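Endo-beta-mannanase (Opitutaceae bacterium TAV5, PDB 7BOB) hydrolyses beta-1,4-linked mannosides, acting as an exo-beta-1,4-mannosidase of glycosyl hydrolase family 5 that assembles as a homotrimer. Local coordinates at residues 501-506 against 510-515; 560-565 against 578-583. One frame throughout, in Å; residues are numbered along the deposited sequence.

Both contacts lie in the C-terminal part of the chain, beyond the eight parallel strands of the family 5 barrel, and their centres are about 9 Å apart. Contact 1 joins neighbouring strands of a hairpin through backbone hydrogen bonds; one face of it is buried, while the other carries Ile502 and the exposed Glu511. Contact 2 is wholly side-chain packing between the last two helices, three buried aromatic rings with no hydrogen bond across. The two share a border: Phe512 and Tyr510 of the hairpin each meet Trp579 edge-to-face, and Cys514 N probably bonds to Ser561 OG, so helices 558-564 and 569-583 back the hairpin's buried face.

Contact 1. Residues 501-506 against 510-515; sequences AITATD and YEFTCF
A two-stranded antiparallel hairpin, strands 501-505 and 508-512, supplies this contact, its strand directions 150° apart. Ala501 and Phe512 form a hydrogen-bonded pair, with Ala501 N to Phe512 O at 3.0 Å and Phe512 N to Ala501 O at 2.8 Å. Thr503 and Tyr510 form the next one: Thr503 N reaches Tyr510 O at 2.8 Å, in the carbonyl plane, whereas Tyr510 N sits above the carbonyl plane of Thr503. Between them, Ile502 and Glu511 are a non-hydrogen-bonded pair whose side chains run alongside each other, Ile502 CD1 lying 3.6 Å from Glu511 OE1. Glu511 CG stands anti to the backbone N (chi1 177°) and the chain continues extended, which lays the carboxylate beside the tip of the isoleucine. An alanine in place of Ile502 would remove CG1, CG2 and CD1 and is likely to leave the aliphatic part of Glu511 without its neighbour, freer to turn. On the buried face, Thr503 CG2 touches Tyr510 CB at 3.6 Å and comes obliquely to the Phe512 ring at CE2, 3.9 Å away, while Thr503 OG1 bonds to Thr533 O. Thr505 OG1 meets the Tyr510 ring at its edge, and Tyr510 OH is held by Ser575 O. One face packed against the domain, the other carrying an exposed glutamate, is the pattern of an amphipathic beta hairpin.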
loop_
_atom_site.group_PDB
_atom_site.type_symbol
_atom_site.label_atom_id
_atom_site.label_comp_id
_atom_site.label_asym_id
_atom_site.label_seq_id
_atom_site.Cartn_x
_atom_site.Cartn_y
_atom_site.Cartn_z
ATOM N N ALA A 501 -19.557 -9.947 -18.958
ATOM C CA ALA A 501 -20.033 -10.329 -20.274
ATOM C C ALA A 501 -20.103 -11.847 -20.309
ATOM O O ALA A 501 -19.112 -12.523 -20.006
ATOM C CB ALA A 501 -19.131 -9.785 -21.377
ATOM N N ILE A 502 -21.278 -12.374 -20.645
ATOM C CA ILE A 502 -21.526 -13.807 -20.726
ATOM C C ILE A 502 -21.718 -14.158 -22.193
ATOM O O ILE A 502 -22.359 -13.410 -22.936
ATOM C CB ILE A 502 -22.757 -14.205 -19.889
ATOM C CG1 ILE A 502 -22.570 -13.735 -18.451
ATOM C CG2 ILE A 502 -23.016 -15.712 -19.974
ATOM C CD1 ILE A 502 -23.506 -14.389 -17.490
ATOM N N THR A 503 -21.151 -15.283 -22.617
ATOM C CA THR A 503 -21.072 -15.582 -24.039
ATOM C C THR A 503 -20.923 -17.092 -24.226
ATOM O O THR A 503 -20.957 -17.867 -23.266
ATOM C CB THR A 503 -19.911 -14.811 -24.682
ATOM O OG1 THR A 503 -20.007 -14.901 -26.111
ATOM C CG2 THR A 503 -18.560 -15.391 -24.220
ATOM N N ALA A 504 -20.746 -17.505 -25.482
ATOM C CA ALA A 504 -20.556 -18.919 -25.799
ATOM C C ALA A 504 -19.863 -19.043 -27.146
ATOM O O ALA A 504 -20.313 -18.439 -28.125
ATOM C CB ALA A 504 -21.896 -19.669 -25.838
ATOM N N THR A 505 -18.776 -19.818 -27.196
ATOM C CA THR A 505 -18.276 -20.304 -28.471
ATOM C C THR A 505 -19.012 -21.605 -28.798
ATOM O O THR A 505 -19.911 -22.037 -28.070
ATOM C CB THR A 505 -16.756 -20.521 -28.459
ATOM O OG1 THR A 505 -16.416 -21.559 -27.531
ATOM C CG2 THR A 505 -15.996 -19.241 -28.104
ATOM N N ASP A 506 -18.611 -22.264 -29.883
ATOM C CA ASP A 506 -19.285 -23.494 -30.278
ATOM C C ASP A 506 -18.997 -24.664 -29.343
ATOM O O ASP A 506 -19.608 -25.725 -29.509
ATOM C CB ASP A 506 -18.904 -23.861 -31.714
ATOM C CG ASP A 506 -19.447 -22.868 -32.729
ATOM O OD1 ASP A 506 -20.515 -22.270 -32.463
ATOM O OD2 ASP A 506 -18.805 -22.682 -33.785
ATOM N N TYR A 510 -18.933 -19.026 -21.534
ATOM C CA TYR A 510 -17.841 -18.238 -20.981
ATOM C C TYR A 510 -18.398 -17.006 -20.294
ATOM O O TYR A 510 -19.399 -16.431 -20.734
ATOM C CB TYR A 510 -16.868 -17.795 -22.063
ATOM C CG TYR A 510 -16.029 -18.915 -22.577
ATOM C CD1 TYR A 510 -14.840 -19.262 -21.939
ATOM C CD2 TYR A 510 -16.431 -19.652 -23.693
ATOM C CE1 TYR A 510 -14.049 -20.313 -22.418
ATOM C CE2 TYR A 510 -15.651 -20.700 -24.178
ATOM C CZ TYR A 510 -14.464 -21.024 -23.536
ATOM O OH TYR A 510 -13.695 -22.059 -23.996
ATOM N N GLU A 511 -17.743 -16.598 -19.215
ATOM C CA GLU A 511 -18.095 -15.366 -18.523
ATOM C C GLU A 511 -16.822 -14.602 -18.210
ATOM O O GLU A 511 -15.926 -15.136 -17.550
ATOM C CB GLU A 511 -18.879 -15.650 -17.242
ATOM C CG GLU A 511 -19.202 -14.409 -16.458
ATOM C CD GLU A 511 -19.850 -14.737 -15.140
ATOM O OE1 GLU A 511 -20.928 -15.370 -15.160
ATOM O OE2 GLU A 511 -19.274 -14.385 -14.088
ATOM N N PHE A 512 -16.747 -13.358 -18.682
ATOM C CA PHE A 512 -15.616 -12.470 -18.444
ATOM C C PHE A 512 -16.029 -11.374 -17.469
ATOM O O PHE A 512 -16.885 -10.545 -17.795
ATOM C CB PHE A 512 -15.126 -11.855 -19.752
ATOM C CG PHE A 512 -14.712 -12.869 -20.762
ATOM C CD1 PHE A 512 -13.512 -13.539 -20.627
ATOM C CD2 PHE A 512 -15.534 -13.184 -21.824
ATOM C CE1 PHE A 512 -13.122 -14.493 -21.554
ATOM C CE2 PHE A 512 -15.142 -14.151 -22.759
ATOM C CZ PHE A 512 -13.942 -14.795 -22.621
ATOM N N THR A 513 -15.392 -11.352 -16.294
ATOM C CA THR A 513 -15.655 -10.339 -15.281
ATOM C C THR A 513 -14.656 -9.193 -15.283
ATOM O O THR A 513 -14.905 -8.197 -14.611
ATOM C CB THR A 513 -15.663 -10.969 -13.885
ATOM O OG1 THR A 513 -14.333 -11.431 -13.582
ATOM C CG2 THR A 513 -16.652 -12.131 -13.822
ATOM N N CYS A 514 -13.541 -9.290 -16.000
ATOM C CA CYS A 514 -12.519 -8.247 -15.993
ATOM C C CYS A 514 -12.411 -7.592 -17.356
ATOM O O CYS A 514 -12.563 -8.255 -18.392
ATOM C CB CYS A 514 -11.144 -8.791 -15.601
ATOM S SG CYS A 514 -11.106 -9.645 -14.037
ATOM N N PHE A 515 -12.095 -6.307 -17.349
ATOM C CA PHE A 515 -12.019 -5.509 -18.555
ATOM C C PHE A 515 -10.837 -4.578 -18.401
ATOM O O PHE A 515 -10.490 -4.180 -17.284
ATOM C CB PHE A 515 -13.346 -4.746 -18.792
ATOM C CG PHE A 515 -14.531 -5.670 -18.914
ATOM C CD1 PHE A 515 -15.259 -6.033 -17.793
ATOM C CD2 PHE A 515 -14.867 -6.236 -20.133
ATOM C CE1 PHE A 515 -16.318 -6.928 -17.889
ATOM C CE2 PHE A 515 -15.927 -7.119 -20.234
ATOM C CZ PHE A 515 -16.656 -7.460 -19.104
#

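Contact 2. Residues 560-565 against 578-583; sequences ASFLSQ and AWYAAL
Phe562 drives its ring edge toward the face of the Trp579 indole, a T-shaped (edge-to-face) stack that joins helix 558-564 to helix 569-583, the last two helices of the chain. The planes stand at 87°, and the centroids of the Phe562 ring and the five-membered ring of Trp579 are 5.9 Å apart. The leading atom is Phe562 CZ, which also lies 4.1 Å from Trp579 CB, near the plane of the phenylalanine ring. Trp579 sends CG anti to its own backbone nitrogen (chi1 173°), and a chi2 near -90° then turns the broad side of the indole to the phenylalanine. Against the other face of the indole lies Leu583 CG, 4.0 Å from the plane and offset toward the rim.

Tyr580 is the second neighbour of Phe562. Its CE2 lies 4.4 Å from Phe562 CE2, again near the plane of the phenylalanine, so both aromatic partners meet Phe562 at its edge. Trp576 stacks on the Phe562 ring, and Leu415 of helix 406-422 adds aliphatic packing. Tyr580 OH bonds to Glu559 OE2, a polar tie back to helix 558-564 beside the apolar contact. All three touching residues are buried, and the helices meet through long aromatic side chains: the nearest CA pair, Phe562 and Trp579, is 10.6 Å apart. Ser564 turns its hydroxyl back toward the backbone three residues earlier, OG donating to Ser561 O at 2.7 Å.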
loop_
_atom_site.group_PDB
_atom_site.type_symbol
_atom_site.label_atom_id
_atom_site.label_comp_id
_atom_site.label_asym_id
_atom_site.label_seq_id
_atom_site.Cartn_x
_atom_site.Cartn_y
_atom_site.Cartn_z
ATOM N N ALA A 560 -7.009 -11.837 -17.465
ATOM C CA ALA A 560 -7.371 -11.396 -16.126
ATOM C C ALA A 560 -8.631 -12.109 -15.652
ATOM O O ALA A 560 -8.678 -12.617 -14.522
ATOM C CB ALA A 560 -7.558 -9.873 -16.091
ATOM N N SER A 561 -9.667 -12.154 -16.504
ATOM C CA SER A 561 -10.891 -12.873 -16.153
ATOM C C SER A 561 -10.595 -14.312 -15.753
ATOM O O SER A 561 -11.058 -14.783 -14.710
ATOM C CB SER A 561 -11.904 -12.840 -17.307
ATOM O OG SER A 561 -12.054 -11.554 -17.886
ATOM N N PHE A 562 -9.836 -15.020 -16.577
ATOM C CA PHE A 562 -9.453 -16.378 -16.214
ATOM C C PHE A 562 -8.699 -16.409 -14.882
ATOM O O PHE A 562 -8.982 -17.250 -14.014
ATOM C CB PHE A 562 -8.603 -16.981 -17.321
ATOM C CG PHE A 562 -9.361 -17.258 -18.598
ATOM C CD1 PHE A 562 -10.750 -17.148 -18.647
ATOM C CD2 PHE A 562 -8.683 -17.667 -19.737
ATOM C CE1 PHE A 562 -11.416 -17.409 -19.798
ATOM C CE2 PHE A 562 -9.350 -17.930 -20.896
ATOM C CZ PHE A 562 -10.734 -17.801 -20.932
ATOM N N LEU A 563 -7.747 -15.484 -14.694
ATOM C CA LEU A 563 -6.985 -15.461 -13.449
ATOM C C LEU A 563 -7.870 -15.138 -12.250
ATOM O O LEU A 563 -7.641 -15.685 -11.166
ATOM C CB LEU A 563 -5.817 -14.473 -13.548
ATOM C CG LEU A 563 -4.613 -14.939 -14.389
ATOM C CD1 LEU A 563 -3.717 -13.779 -14.745
ATOM C CD2 LEU A 563 -3.821 -16.034 -13.709
ATOM N N SER A 564 -8.907 -14.293 -12.421
ATOM C CA SER A 564 -9.822 -14.012 -11.311
ATOM C C SER A 564 -10.628 -15.231 -10.889
ATOM O O SER A 564 -11.168 -15.241 -9.778
ATOM C CB SER A 564 -10.778 -12.855 -11.660
ATOM O OG SER A 564 -11.748 -13.254 -12.626
ATOM N N GLN A 565 -10.741 -16.252 -11.739
ATOM C CA GLN A 565 -11.453 -17.481 -11.401
ATOM C C GLN A 565 -10.503 -18.626 -11.082
ATOM O O GLN A 565 -10.872 -19.804 -11.210
ATOM C CB GLN A 565 -12.439 -17.854 -12.517
ATOM C CG GLN A 565 -13.368 -16.672 -12.939
ATOM C CD GLN A 565 -14.200 -16.099 -11.772
ATOM O OE1 GLN A 565 -14.102 -14.911 -11.430
ATOM N NE2 GLN A 565 -15.001 -16.957 -11.150
ATOM N N ALA A 578 -9.427 -24.111 -24.527
ATOM C CA ALA A 578 -10.246 -24.205 -25.733
ATOM C C ALA A 578 -10.608 -22.827 -26.286
ATOM O O ALA A 578 -10.820 -22.685 -27.495
ATOM C CB ALA A 578 -11.516 -25.006 -25.437
ATOM N N TRP A 579 -10.660 -21.804 -25.423
ATOM C CA TRP A 579 -10.940 -20.443 -25.881
ATOM C C TRP A 579 -9.945 -19.992 -26.946
ATOM O O TRP A 579 -10.341 -19.458 -27.991
ATOM C CB TRP A 579 -10.917 -19.462 -24.705
ATOM C CG TRP A 579 -11.046 -18.040 -25.166
ATOM C CD1 TRP A 579 -10.031 -17.183 -25.481
ATOM C CD2 TRP A 579 -12.274 -17.317 -25.403
ATOM N NE1 TRP A 579 -10.547 -15.967 -25.879
ATOM C CE2 TRP A 579 -11.919 -16.028 -25.846
ATOM C CE3 TRP A 579 -13.631 -17.646 -25.295
ATOM C CZ2 TRP A 579 -12.869 -15.060 -26.167
ATOM C CZ3 TRP A 579 -14.580 -16.684 -25.614
ATOM C CH2 TRP A 579 -14.192 -15.411 -26.049
ATOM N N TYR A 580 -8.636 -20.154 -26.679
ATOM C CA TYR A 580 -7.642 -19.699 -27.652
ATOM C C TYR A 580 -7.768 -20.459 -28.966
ATOM O O TYR A 580 -7.626 -19.872 -30.050
ATOM C CB TYR A 580 -6.223 -19.852 -27.099
ATOM C CG TYR A 580 -5.919 -18.925 -25.961
ATOM C CD1 TYR A 580 -5.422 -17.642 -26.196
ATOM C CD2 TYR A 580 -6.140 -19.319 -24.657
ATOM C CE1 TYR A 580 -5.163 -16.779 -25.161
ATOM C CE2 TYR A 580 -5.883 -18.471 -23.618
ATOM C CZ TYR A 580 -5.391 -17.206 -23.876
ATOM O OH TYR A 580 -5.140 -16.378 -22.828
ATOM N N ALA A 581 -8.003 -21.773 -28.892
ATOM C CA ALA A 581 -8.107 -22.573 -30.112
ATOM C C ALA A 581 -9.245 -22.072 -30.999
ATOM O O ALA A 581 -9.062 -21.866 -32.203
ATOM C CB ALA A 581 -8.297 -24.051 -29.765
ATOM N N ALA A 582 -10.414 -21.819 -30.408
ATOM C CA ALA A 582 -11.558 -21.370 -31.202
ATOM C C ALA A 582 -11.278 -20.048 -31.913
ATOM O O ALA A 582 -11.701 -19.845 -33.059
ATOM C CB ALA A 582 -12.791 -21.246 -30.314
ATOM N N LEU A 583 -10.551 -19.141 -31.262
ATOM C CA LEU A 583 -10.395 -17.799 -31.803
ATOM C C LEU A 583 -9.182 -17.636 -32.699
ATOM O O LEU A 583 -9.100 -16.642 -33.431
ATOM C CB LEU A 583 -10.302 -16.787 -30.666
ATOM C CG LEU A 583 -11.617 -16.558 -29.922
ATOM C CD1 LEU A 583 -11.535 -15.208 -29.330
ATOM C CD2 LEU A 583 -12.794 -16.650 -30.859
#